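Internalin (Listeria monocytogenes serotype 4b, PDB 4FMZ) is an internalin with leucine-rich repeats that probably serves in adhesion to, and invasion of, host cells. Local coordinates at residues A19-G24 with T47-A52; A27-A32 with L43-K48; N92-T97 with E114-E119; N108-R113 with A129-M134. All coordinates share one frame; numbering follows the deposited sequence. Where two conformers were deposited one is given.

Contact 1. Residues A19-G24 with T47-A52; sequences ADLAEG and TKLVVA. With EDO (1,2-ethanediol), chain D.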
loop_
_atom_site.group_PDB
_atom_site.type_symbol
_atom_site.label_atom_id
_atom_site.label_comp_id
_atom_site.label_asym_id
_atom_site.label_seq_id
_atom_site.Cartn_x
_atom_site.Cartn_y
_atom_site.Cartn_z
ATOM N N ALA A 19 30.706 -0.564 -10.535
ATOM C CA ALA A 19 30.881 -1.926 -11.043
ATOM C C ALA A 19 29.551 -2.645 -11.311
ATOM O O ALA A 19 29.430 -3.272 -12.357
ATOM C CB ALA A 19 31.727 -2.740 -10.072
ATOM N N ASP A 20 28.562 -2.547 -10.400
ATOM C CA ASP A 20 27.276 -3.225 -10.581
ATOM C C ASP A 20 26.449 -2.588 -11.698
ATOM O O ASP A 20 25.874 -3.321 -12.506
ATOM C CB ASP A 20 26.493 -3.303 -9.282
ATOM C CG ASP A 20 27.082 -4.322 -8.314
ATOM O OD1 ASP A 20 27.796 -5.248 -8.773
ATOM O OD2 ASP A 20 26.835 -4.200 -7.108
ATOM N N LEU A 21 26.435 -1.250 -11.787
ATOM C CA LEU A 21 25.740 -0.577 -12.877
ATOM C C LEU A 21 26.426 -0.902 -14.228
ATOM O O LEU A 21 25.728 -1.213 -15.193
ATOM C CB LEU A 21 25.673 0.926 -12.652
ATOM C CG LEU A 21 24.853 1.739 -13.686
ATOM C CD1 LEU A 21 23.420 1.190 -13.864
ATOM C CD2 LEU A 21 24.789 3.158 -13.274
ATOM N N ALA A 22 27.775 -0.897 -14.277
ATOM C CA ALA A 22 28.524 -1.239 -15.501
ATOM C C ALA A 22 28.166 -2.670 -15.947
ATOM O O ALA A 22 27.903 -2.882 -17.125
ATOM C CB ALA A 22 30.023 -1.108 -15.269
ATOM N N GLU A 23 28.045 -3.617 -14.982
ATOM C CA GLU A 23 27.646 -5.001 -15.254
ATOM C C GLU A 23 26.233 -5.061 -15.870
ATOM O O GLU A 23 26.026 -5.810 -16.816
ATOM C CB GLU A 23 27.742 -5.873 -13.987
ATOM C CG GLU A 23 27.197 -7.292 -14.092
ATOM C CD GLU A 23 27.669 -8.170 -15.233
ATOM O OE1 GLU A 23 28.798 -7.968 -15.741
ATOM O OE2 GLU A 23 26.902 -9.088 -15.602
ATOM N N GLY A 24 25.307 -4.240 -15.379
ATOM C CA GLY A 24 23.947 -4.182 -15.904
ATOM C C GLY A 24 23.872 -3.662 -17.322
ATOM O O GLY A 24 23.040 -4.128 -18.108
ATOM N N THR A 47 15.804 1.319 -23.568
ATOM C CA THR A 47 14.518 1.892 -23.141
ATOM C C THR A 47 14.118 1.314 -21.778
ATOM O O THR A 47 13.272 1.892 -21.085
ATOM C CB THR A 47 13.435 1.658 -24.196
ATOM O OG1 THR A 47 13.228 0.262 -24.378
ATOM C CG2 THR A 47 13.759 2.317 -25.526
ATOM N N LYS A 48 14.733 0.167 -21.402
ATOM C CA LYS A 48 14.474 -0.544 -20.151
ATOM C C LYS A 48 15.786 -1.063 -19.550
ATOM O O LYS A 48 16.562 -1.758 -20.227
ATOM C CB LYS A 48 13.495 -1.704 -20.417
ATOM C CG LYS A 48 13.180 -2.589 -19.216
ATOM C CD LYS A 48 12.029 -3.544 -19.532
ATOM C CE LYS A 48 11.717 -4.476 -18.387
ATOM N NZ LYS A 48 10.536 -5.328 -18.679
ATOM N N LEU A 49 16.030 -0.717 -18.283
ATOM C CA LEU A 49 17.205 -1.186 -17.536
ATOM C C LEU A 49 16.781 -1.636 -16.149
ATOM O O LEU A 49 16.075 -0.905 -15.446
ATOM C CB LEU A 49 18.308 -0.112 -17.453
ATOM C CG LEU A 49 19.638 -0.511 -16.776
ATOM C CD1 LEU A 49 20.491 -1.402 -17.676
ATOM C CD2 LEU A 49 20.432 0.717 -16.379
ATOM N N VAL A 50 17.207 -2.856 -15.766
ATOM C CA VAL A 50 16.894 -3.451 -14.469
ATOM C C VAL A 50 18.193 -3.900 -13.807
ATOM O O VAL A 50 18.844 -4.830 -14.290
ATOM C CB VAL A 50 15.869 -4.622 -14.579
ATOM C CG1 VAL A 50 15.630 -5.285 -13.214
ATOM C CG2 VAL A 50 14.545 -4.155 -15.175
ATOM N N VAL A 51 18.592 -3.220 -12.725
ATOM C CA VAL A 51 19.784 -3.593 -11.931
ATOM C C VAL A 51 19.278 -3.588 -10.486
ATOM O O VAL A 51 19.439 -2.603 -9.757
ATOM C CB VAL A 51 21.074 -2.726 -12.157
ATOM C CG1 VAL A 51 22.288 -3.323 -11.430
ATOM C CG2 VAL A 51 21.389 -2.565 -13.637
ATOM N N ALA A 52 18.572 -4.663 -10.115
ATOM C CA ALA A 52 17.939 -4.771 -8.810
ATOM C C ALA A 52 18.654 -5.778 -7.870
ATOM O O ALA A 52 19.123 -6.830 -8.302
ATOM C CB ALA A 52 16.471 -5.151 -8.975
HETATM C C1 EDO D . 15.844 -1.954 -24.319
HETATM O O1 EDO D . 16.465 -1.953 -23.048
HETATM C C2 EDO D . 14.658 -2.927 -24.324
HETATM O O2 EDO D . 14.065 -2.872 -25.604
#

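Contact 2. Residues A27-A32 with L43-K48; sequences AVLQKA and LESITK. With EDO (1,2-ethanediol), chain D.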
loop_
_atom_site.group_PDB
_atom_site.type_symbol
_atom_site.label_atom_id
_atom_site.label_comp_id
_atom_site.label_asym_id
_atom_site.label_seq_id
_atom_site.Cartn_x
_atom_site.Cartn_y
_atom_site.Cartn_z
ATOM N N ALA A 27 25.313 -6.474 -19.532
ATOM C CA ALA A 27 24.300 -7.521 -19.651
ATOM C C ALA A 27 23.162 -7.133 -20.594
ATOM O O ALA A 27 22.788 -7.959 -21.429
ATOM C CB ALA A 27 23.743 -7.888 -18.284
ATOM N N VAL A 28 22.621 -5.900 -20.494
ATOM C CA VAL A 28 21.508 -5.485 -21.351
ATOM C C VAL A 28 21.961 -5.373 -22.829
ATOM O O VAL A 28 21.174 -5.699 -23.717
ATOM C CB VAL A 28 20.775 -4.207 -20.843
ATOM C CG1 VAL A 28 21.597 -2.931 -21.049
ATOM C CG2 VAL A 28 19.382 -4.074 -21.456
ATOM N N LEU A 29 23.216 -4.956 -23.088
ATOM C CA LEU A 29 23.719 -4.812 -24.453
ATOM C C LEU A 29 24.395 -6.097 -24.964
ATOM O O LEU A 29 24.846 -6.134 -26.109
ATOM C CB LEU A 29 24.688 -3.619 -24.533
ATOM C CG LEU A 29 24.057 -2.215 -24.406
ATOM C CD1 LEU A 29 25.113 -1.173 -24.095
ATOM C CD2 LEU A 29 23.276 -1.808 -25.666
ATOM N N GLN A 30 24.452 -7.146 -24.113
ATOM C CA GLN A 30 25.058 -8.460 -24.374
ATOM C C GLN A 30 26.511 -8.313 -24.883
ATOM O O GLN A 30 26.926 -8.932 -25.869
ATOM C CB GLN A 30 24.183 -9.317 -25.300
ATOM C CG GLN A 30 22.900 -9.734 -24.576
ATOM C CD GLN A 30 22.065 -10.733 -25.293
ATOM O OE1 GLN A 30 22.550 -11.568 -26.052
ATOM N NE2 GLN A 30 20.774 -10.682 -25.019
ATOM N N LYS A 31 27.284 -7.478 -24.170
ATOM C CA LYS A 31 28.712 -7.274 -24.438
ATOM C C LYS A 31 29.485 -8.348 -23.677
ATOM O O LYS A 31 28.972 -8.891 -22.695
ATOM C CB LYS A 31 29.167 -5.853 -24.030
ATOM C CG LYS A 31 28.543 -4.719 -24.857
ATOM C CD LYS A 31 29.128 -4.605 -26.244
ATOM C CE LYS A 31 28.402 -3.566 -27.067
ATOM N NZ LYS A 31 28.851 -3.584 -28.477
ATOM N N ALA A 32 30.696 -8.677 -24.120
ATOM C CA ALA A 32 31.496 -9.706 -23.451
ATOM C C ALA A 32 32.048 -9.236 -22.097
ATOM O O ALA A 32 32.191 -10.048 -21.190
ATOM C CB ALA A 32 32.648 -10.126 -24.347
ATOM N N LEU A 43 23.834 3.129 -26.453
ATOM C CA LEU A 43 23.305 3.633 -25.180
ATOM C C LEU A 43 21.909 4.219 -25.362
ATOM O O LEU A 43 21.050 4.036 -24.498
ATOM C CB LEU A 43 24.245 4.663 -24.526
ATOM C CG LEU A 43 25.584 4.106 -24.037
ATOM C CD1 LEU A 43 26.490 5.217 -23.581
ATOM C CD2 LEU A 43 25.411 3.065 -22.923
ATOM N N GLU A 44 21.661 4.851 -26.531
ATOM C CA GLU A 44 20.352 5.418 -26.859
ATOM C C GLU A 44 19.326 4.325 -27.246
ATOM O O GLU A 44 18.145 4.635 -27.383
ATOM C CB GLU A 44 20.483 6.450 -27.973
ATOM C CG GLU A 44 21.095 7.756 -27.497
ATOM C CD GLU A 44 21.388 8.771 -28.591
ATOM O OE1 GLU A 44 21.214 8.450 -29.791
ATOM O OE2 GLU A 44 21.812 9.893 -28.239
ATOM N N SER A 45 19.763 3.048 -27.375
ATOM C CA SER A 45 18.864 1.934 -27.692
ATOM C C SER A 45 18.214 1.333 -26.422
ATOM O O SER A 45 17.266 0.547 -26.547
ATOM C CB SER A 45 19.603 0.843 -28.465
ATOM O OG SER A 45 20.423 0.028 -27.640
ATOM N N ILE A 46 18.719 1.705 -25.216
ATOM C CA ILE A 46 18.217 1.198 -23.936
ATOM C C ILE A 46 16.967 1.971 -23.498
ATOM O O ILE A 46 17.062 3.121 -23.070
ATOM C CB ILE A 46 19.315 1.223 -22.828
ATOM C CG1 ILE A 46 20.658 0.599 -23.295
ATOM C CG2 ILE A 46 18.809 0.611 -21.507
ATOM C CD1 ILE A 46 20.578 -0.810 -23.800
ATOM N N THR A 47 15.804 1.319 -23.568
ATOM C CA THR A 47 14.518 1.892 -23.141
ATOM C C THR A 47 14.118 1.314 -21.778
ATOM O O THR A 47 13.272 1.892 -21.085
ATOM C CB THR A 47 13.435 1.658 -24.196
ATOM O OG1 THR A 47 13.228 0.262 -24.378
ATOM C CG2 THR A 47 13.759 2.317 -25.526
ATOM N N LYS A 48 14.733 0.167 -21.402
ATOM C CA LYS A 48 14.474 -0.544 -20.151
ATOM C C LYS A 48 15.786 -1.063 -19.550
ATOM O O LYS A 48 16.562 -1.758 -20.227
ATOM C CB LYS A 48 13.495 -1.704 -20.417
ATOM C CG LYS A 48 13.180 -2.589 -19.216
ATOM C CD LYS A 48 12.029 -3.544 -19.532
ATOM C CE LYS A 48 11.717 -4.476 -18.387
ATOM N NZ LYS A 48 10.536 -5.328 -18.679
HETATM C C1 EDO D . 15.844 -1.954 -24.319
HETATM O O1 EDO D . 16.465 -1.953 -23.048
HETATM C C2 EDO D . 14.658 -2.927 -24.324
HETATM O O2 EDO D . 14.065 -2.872 -25.604
#

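Contact 3. Residues N92-T97 with E114-E119; sequences NLYIGT and ELYLNE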
loop_
_atom_site.group_PDB
_atom_site.type_symbol
_atom_site.label_atom_id
_atom_site.label_comp_id
_atom_site.label_asym_id
_atom_site.label_seq_id
_atom_site.Cartn_x
_atom_site.Cartn_y
_atom_site.Cartn_z
ATOM N N ASN A 92 8.428 4.935 -15.792
ATOM C CA ASN A 92 8.469 3.987 -14.673
ATOM C C ASN A 92 9.820 4.042 -13.983
ATOM O O ASN A 92 10.845 3.760 -14.608
ATOM C CB ASN A 92 8.166 2.553 -15.142
ATOM C CG ASN A 92 6.852 2.403 -15.873
ATOM O OD1 ASN A 92 6.586 3.047 -16.894
ATOM N ND2 ASN A 92 6.002 1.526 -15.379
ATOM N N LEU A 93 9.827 4.425 -12.703
ATOM C CA LEU A 93 11.061 4.542 -11.930
ATOM C C LEU A 93 10.895 3.859 -10.574
ATOM O O LEU A 93 10.086 4.308 -9.751
ATOM C CB LEU A 93 11.433 6.036 -11.778
ATOM C CG LEU A 93 12.675 6.398 -10.964
ATOM C CD1 LEU A 93 13.931 5.707 -11.507
ATOM C CD2 LEU A 93 12.884 7.896 -10.982
ATOM N N TYR A 94 11.661 2.774 -10.350
ATOM C CA TYR A 94 11.612 1.968 -9.121
ATOM C C TYR A 94 12.942 2.090 -8.403
ATOM O O TYR A 94 13.925 1.495 -8.828
ATOM C CB TYR A 94 11.271 0.505 -9.462
ATOM C CG TYR A 94 10.065 0.395 -10.377
ATOM C CD1 TYR A 94 8.780 0.716 -9.920
ATOM C CD2 TYR A 94 10.212 0.061 -11.719
ATOM C CE1 TYR A 94 7.666 0.646 -10.762
ATOM C CE2 TYR A 94 9.104 -0.018 -12.571
ATOM C CZ TYR A 94 7.829 0.274 -12.087
ATOM O OH TYR A 94 6.713 0.205 -12.901
ATOM N N ILE A 95 13.002 2.944 -7.378
ATOM C CA ILE A 95 14.255 3.192 -6.668
ATOM C C ILE A 95 14.077 3.044 -5.169
ATOM O O ILE A 95 14.769 3.709 -4.396
ATOM C CB ILE A 95 14.918 4.551 -7.042
ATOM C CG1 ILE A 95 13.887 5.696 -7.149
ATOM C CG2 ILE A 95 15.738 4.401 -8.318
ATOM C CD1 ILE A 95 14.494 7.125 -7.393
ATOM N N GLY A 96 13.186 2.130 -4.778
ATOM C CA GLY A 96 12.955 1.787 -3.381
ATOM C C GLY A 96 14.100 0.944 -2.837
ATOM O O GLY A 96 14.915 0.435 -3.606
ATOM N N THR A 97 14.157 0.771 -1.508
ATOM C CA THR A 97 15.171 0.008 -0.746
ATOM C C THR A 97 16.613 0.469 -1.128
ATOM O O THR A 97 17.488 -0.333 -1.456
ATOM C CB THR A 97 14.963 -1.533 -0.817
ATOM O OG1 THR A 97 14.751 -1.952 -2.159
ATOM C CG2 THR A 97 13.794 -2.007 0.024
ATOM N N GLU A 114 4.640 5.869 -12.849
ATOM C CA GLU A 114 4.857 4.976 -11.709
ATOM C C GLU A 114 6.192 5.295 -11.044
ATOM O O GLU A 114 7.239 5.284 -11.706
ATOM C CB GLU A 114 4.803 3.501 -12.135
ATOM C CG GLU A 114 3.465 3.058 -12.698
ATOM C CD GLU A 114 3.215 1.563 -12.700
ATOM O OE1 GLU A 114 3.867 0.839 -11.910
ATOM O OE2 GLU A 114 2.357 1.115 -13.498
ATOM N N LEU A 115 6.148 5.616 -9.748
ATOM C CA LEU A 115 7.341 5.976 -8.990
ATOM C C LEU A 115 7.333 5.337 -7.608
ATOM O O LEU A 115 6.441 5.635 -6.807
ATOM C CB LEU A 115 7.444 7.513 -8.885
ATOM C CG LEU A 115 8.534 8.099 -7.977
ATOM C CD1 LEU A 115 9.956 7.835 -8.533
ATOM C CD2 LEU A 115 8.306 9.568 -7.798
ATOM N N TYR A 116 8.313 4.433 -7.332
ATOM C CA TYR A 116 8.422 3.784 -6.010
ATOM C C TYR A 116 9.683 4.274 -5.327
ATOM O O TYR A 116 10.780 4.185 -5.884
ATOM C CB TYR A 116 8.422 2.237 -6.057
ATOM C CG TYR A 116 7.261 1.550 -6.749
ATOM C CD1 TYR A 116 6.124 2.259 -7.127
ATOM C CD2 TYR A 116 7.296 0.187 -7.016
ATOM C CE1 TYR A 116 5.073 1.637 -7.799
ATOM C CE2 TYR A 116 6.249 -0.448 -7.683
ATOM C CZ TYR A 116 5.137 0.282 -8.069
ATOM O OH TYR A 116 4.123 -0.314 -8.770
ATOM N N LEU A 117 9.499 4.819 -4.135
ATOM C CA LEU A 117 10.541 5.377 -3.282
ATOM C C LEU A 117 10.449 4.751 -1.900
ATOM O O LEU A 117 10.896 5.339 -0.909
ATOM C CB LEU A 117 10.348 6.902 -3.202
ATOM C CG LEU A 117 10.654 7.688 -4.474
ATOM C CD1 LEU A 117 10.013 9.052 -4.420
ATOM C CD2 LEU A 117 12.149 7.807 -4.689
ATOM N N ASN A 118 9.849 3.559 -1.837
ATOM C CA ASN A 118 9.636 2.823 -0.587
ATOM C C ASN A 118 10.948 2.430 0.073
ATOM O O ASN A 118 11.900 2.049 -0.607
ATOM C CB ASN A 118 8.781 1.567 -0.816
ATOM C CG ASN A 118 9.377 0.622 -1.837
ATOM O OD1 ASN A 118 9.466 0.932 -3.026
ATOM N ND2 ASN A 118 9.865 -0.517 -1.392
ATOM N N GLU A 119 10.988 2.534 1.409
ATOM C CA GLU A 119 12.138 2.180 2.245
ATOM C C GLU A 119 13.402 3.014 1.910
ATOM O O GLU A 119 14.524 2.525 2.022
ATOM C CB GLU A 119 12.430 0.662 2.209
ATOM C CG GLU A 119 11.324 -0.151 2.864
ATOM C CD GLU A 119 11.334 -1.641 2.591
ATOM O OE1 GLU A 119 12.121 -2.356 3.255
ATOM O OE2 GLU A 119 10.525 -2.100 1.750
HETATM O O HOH W 1 11.039 0.204 -5.592
HETATM O O HOH W 2 12.135 -2.063 -2.808
#

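Contact 4. Residues N108-R113 with A129-M134; sequences NLTNLR and ANLTKM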
loop_
_atom_site.group_PDB
_atom_site.type_symbol
_atom_site.label_atom_id
_atom_site.label_comp_id
_atom_site.label_asym_id
_atom_site.label_seq_id
_atom_site.Cartn_x
_atom_site.Cartn_y
_atom_site.Cartn_z
ATOM N N ASN A 108 12.039 17.463 -12.927
ATOM C CA ASN A 108 11.698 17.674 -14.345
ATOM C C ASN A 108 11.165 16.392 -15.022
ATOM O O ASN A 108 10.865 16.409 -16.221
ATOM C CB ASN A 108 12.907 18.208 -15.125
ATOM C CG ASN A 108 13.460 19.535 -14.644
ATOM O OD1 ASN A 108 12.781 20.325 -13.981
ATOM N ND2 ASN A 108 14.712 19.817 -14.987
ATOM N N LEU A 109 11.029 15.283 -14.262
ATOM C CA LEU A 109 10.588 14.012 -14.855
ATOM C C LEU A 109 9.050 13.953 -14.881
ATOM O O LEU A 109 8.435 13.033 -14.338
ATOM C CB LEU A 109 11.216 12.809 -14.116
ATOM C CG LEU A 109 12.735 12.845 -13.844
ATOM C CD1 LEU A 109 13.214 11.521 -13.264
ATOM C CD2 LEU A 109 13.532 13.157 -15.113
ATOM N N THR A 110 8.445 14.928 -15.594
ATOM C CA THR A 110 6.992 15.148 -15.660
ATOM C C THR A 110 6.230 14.079 -16.472
ATOM O O THR A 110 5.002 14.124 -16.481
ATOM C CB THR A 110 6.688 16.559 -16.142
ATOM O OG1 THR A 110 7.328 16.805 -17.407
ATOM C CG2 THR A 110 7.100 17.615 -15.117
ATOM N N ASN A 111 6.921 13.101 -17.097
ATOM C CA ASN A 111 6.220 12.007 -17.782
ATOM C C ASN A 111 6.091 10.770 -16.861
ATOM O O ASN A 111 5.510 9.756 -17.265
ATOM C CB ASN A 111 6.902 11.646 -19.088
ATOM C CG ASN A 111 6.757 12.729 -20.118
ATOM O OD1 ASN A 111 5.693 13.336 -20.286
ATOM N ND2 ASN A 111 7.839 13.010 -20.810
ATOM N N LEU A 112 6.607 10.865 -15.619
ATOM C CA LEU A 112 6.525 9.757 -14.664
ATOM C C LEU A 112 5.057 9.378 -14.355
ATOM O O LEU A 112 4.219 10.247 -14.089
ATOM C CB LEU A 112 7.271 10.087 -13.365
ATOM C CG LEU A 112 8.784 9.837 -13.370
ATOM C CD1 LEU A 112 9.403 10.320 -12.074
ATOM C CD2 LEU A 112 9.114 8.353 -13.608
ATOM N N ARG A 113 4.762 8.077 -14.484
ATOM C CA ARG A 113 3.450 7.482 -14.240
ATOM C C ARG A 113 3.520 6.590 -12.997
ATOM O O ARG A 113 2.583 6.557 -12.186
ATOM C CB ARG A 113 2.994 6.659 -15.466
ATOM C CG ARG A 113 2.907 7.421 -16.788
ATOM C CD ARG A 113 1.849 8.521 -16.849
ATOM N NE ARG A 113 0.537 8.155 -16.290
ATOM C CZ ARG A 113 -0.389 7.432 -16.919
ATOM N NH1 ARG A 113 -0.148 6.932 -18.126
ATOM N NH2 ARG A 113 -1.554 7.184 -16.335
ATOM N N ALA A 129 5.944 17.789 -6.847
ATOM C CA ALA A 129 4.828 18.720 -7.080
ATOM C C ALA A 129 4.331 18.819 -8.523
ATOM O O ALA A 129 3.121 18.916 -8.718
ATOM C CB ALA A 129 5.178 20.109 -6.580
ATOM N N ASN A 130 5.223 18.806 -9.518
ATOM C CA ASN A 130 4.758 18.977 -10.900
ATOM C C ASN A 130 4.635 17.648 -11.659
ATOM O O ASN A 130 4.424 17.648 -12.874
ATOM C CB ASN A 130 5.662 19.957 -11.654
ATOM C CG ASN A 130 5.698 21.348 -11.048
ATOM O OD1 ASN A 130 6.715 22.041 -11.121
ATOM N ND2 ASN A 130 4.604 21.788 -10.426
ATOM N N LEU A 131 4.706 16.523 -10.940
ATOM C CA LEU A 131 4.588 15.206 -11.564
ATOM C C LEU A 131 3.106 14.811 -11.595
ATOM O O LEU A 131 2.695 13.798 -11.022
ATOM C CB LEU A 131 5.457 14.171 -10.821
ATOM C CG LEU A 131 6.935 14.547 -10.562
ATOM C CD1 LEU A 131 7.721 13.361 -10.044
ATOM C CD2 LEU A 131 7.611 15.088 -11.825
ATOM N N THR A 132 2.317 15.619 -12.322
ATOM C CA THR A 132 0.847 15.579 -12.395
ATOM C C THR A 132 0.304 14.434 -13.258
ATOM O O THR A 132 -0.912 14.251 -13.287
ATOM C CB THR A 132 0.316 16.932 -12.890
ATOM O OG1 THR A 132 0.897 17.219 -14.165
ATOM C CG2 THR A 132 0.611 18.059 -11.913
ATOM N N LYS A 133 1.180 13.654 -13.922
ATOM C CA LYS A 133 0.754 12.475 -14.684
ATOM C C LYS A 133 0.811 11.206 -13.799
ATOM O O LYS A 133 0.427 10.127 -14.260
ATOM C CB LYS A 133 1.622 12.274 -15.940
ATOM C CG LYS A 133 1.363 13.263 -17.065
ATOM C CD LYS A 133 2.175 12.835 -18.281
ATOM C CE LYS A 133 2.047 13.754 -19.463
ATOM N NZ LYS A 133 2.858 13.256 -20.605
HETATM N N MSE A 134 1.302 11.329 -12.543
HETATM C CA MSE A 134 1.455 10.190 -11.615
HETATM C C MSE A 134 0.164 9.362 -11.502
HETATM O O MSE A 134 -0.913 9.912 -11.271
HETATM C CB MSE A 134 1.889 10.653 -10.208
HETATM C CG MSE A 134 2.563 9.542 -9.380
HETATM SE SE MSE A 134 4.209 8.815 -10.160
HETATM C CE MSE A 134 5.306 10.444 -10.082
HETATM O O HOH W 3 4.140 13.070 -13.994
#

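Contact 1. Residues A19-G24 with T47-A52
L49 of strand 48-50 and V51 just after it meet one side of helix 19-29 through G24, L21 and D20. From CB, which points at the helix, V51 divides into two methyls. CG1, anti to the backbone N (chi1 -172°), lies 3.7 Å from the carbonyl O of D20; CG2 rests 3.8 Å from CA of G24, directly on the bare backbone of the helix, and the CA atoms of G24 and V51 are 5.8 Å apart. Two residues back, L49 also faces the helix. Its CD1 comes within 3.8 Å of G24 O, while its CD2 meets L21 CD1 at 3.9 Å, the two leucines crossing at about a right angle. L21 CD1 also approaches V51 CG2, at 4.3 Å, so one methyl joins both residues. The polar end of D20 is engaged elsewhere, OD2 accepting from K55 N. The contact is apolar and largely buried, and belongs to the N-terminal cap of the internalin: helix 19-29 covers L49 and V51, I25 and V28 add to the cover over L49, and on the neighbouring strand 70-72 L71 packs against L49.

Contact 2. Residues A27-A32 with L43-K48
V28 and L29, near the C-terminal end of helix 19-29, face I46 at the end of a type I beta turn running from L43 to I46. The helix stops in a Schellman motif, Q30 taking positive phi (52°), and the backbones stay well apart, with 7.9 Å between the CA atoms of V28 and I46. Side chains fill that separation. I46 CG1 is anti to its own carbonyl carbon (chi1 -49°), and CD1 beyond it reaches both helix residues. V28 meets it tip to tip, CG1 lying 3.6 Å from I46 CD1. L29 crosses I46 obliquely; its CD2 lies 3.4 Å from I46 CD1, a closeness that is doubtful because I46 was modelled in two conformers. L29 CD1 touches L43 CD2 more loosely at 4.4 Å, and V38 of the short strand 37-38 also packs on both leucines. S45 OG sits 3.9 Å from L29 CD2. At the margin, an ethanediol, probably from the crystallisation liquor, accepts from K48 N through O1 at 3.2 Å. The join thus depends on the shape and burial of methyl groups, without a directional bond between the segments, while S45 OG is satisfied by E42 O within its own part of the chain.

Contact 3. Residues N92-T97 with E114-E119
Y94 and Y116 stand side by side on adjacent parallel strands of the leucine-rich-repeat solenoid, at equivalent places in successive coils. Their rings form an edge-to-face pair, planes at 62° and centroids 4.8 Å apart: the edge of Y94 is turned to a face of Y116, where CD1 sits above the rim. Y94 OH then donates to E114 OE1 (3.1 Å), which lies at the edge of the tyrosine ring; the hydroxyl meets this oxygen from above the carboxylate plane. N92 runs alongside E114, and its ND2 donates to the same Y94 OH almost in its own amide plane, so two polar groups fix the end of the ring. On the face opposite the tyrosines, L93 and L115 point together into the core, CD2 of L93 3.8 Å from CD1 of L115, followed by I95 against L117. Bonds L93 N to E114 O, Y116 N to L93 O and I95 N to Y116 O join the strands, whose directions differ by 8°. Farther on, G96 leaves room for N118, whose OD1 receives a bond from a water that G96 N also reaches. At the end of the pair, T97 N donates to N118 O over 2.7 Å, nearly along the C=O axis.

Contact 4. Residues N108-R113 with A129-M134
R113 and K133 meet through side chains of contrasting shape. R113 folds back at chi2 (-65°) and chi3 (-44°), the latter placing NE 2.8 Å from K133 O. That hydrogen bond is bent, 140° at the hydrogen, with the carbonyl oxygen at the guanidinium edge and somewhat out of its plane. K133 instead starts with CG anti to its carbonyl carbon and continues fully extended, passing T110 O with CD and running beside N111 in the same direction. Its NZ ends 2.9 Å from N111 OD1, to which it donates; the other end of that amide is used too, N111 ND2 donating to V88 O of the preceding coil. Below this polar rim, L131 CD2 lies 3.3 Å from L109 O, and its CD1 packs 4.0 Å from L112 CD1, the two leucines pointing the same way. The selenomethionine M134, bent at chi2 and chi3, sets CE 3.8 Å from L112 CB and its selenium 3.4 Å from R113 O. Each segment makes an inverse gamma turn centred on L109 or L131 and then a type I turn, L109-L112 and L131-M134, so equivalent turns of neighbouring repeats stack on the side of the coil that leads into strands 114-116 and 136-138. One water bridges the two turns: it donates to T110 O and L112 O and accepts from K133 N. Direct backbone bonding resumes at R113, with Y135 and S136. The chemistry is thus layered, with leucine and selenomethionine inward and, outward, a lysine and an arginine held by neutral oxygens, where their charge probably strengthens the bonds.

From the N terminus, helix 19-29 supplies the first segment of contact 1 and begins that of contact 2, and the chain returns through 43-48 into strand 48-50 to close both. The loop of contact 2 nests within that of contact 1, apart from the shared T47 and K48, and V28 CG1 packs on L49 CD1 between them. Together they tie the cap helix to the start of the repeat array. Contacts 3 and 4 follow in series and cross: 108-113 lies between the segments of contact 3, and 114-119 between those of contact 4. One joins adjacent strands, the other the turns leading into strands; L93 on L112 and L115 on M134 link them through the core.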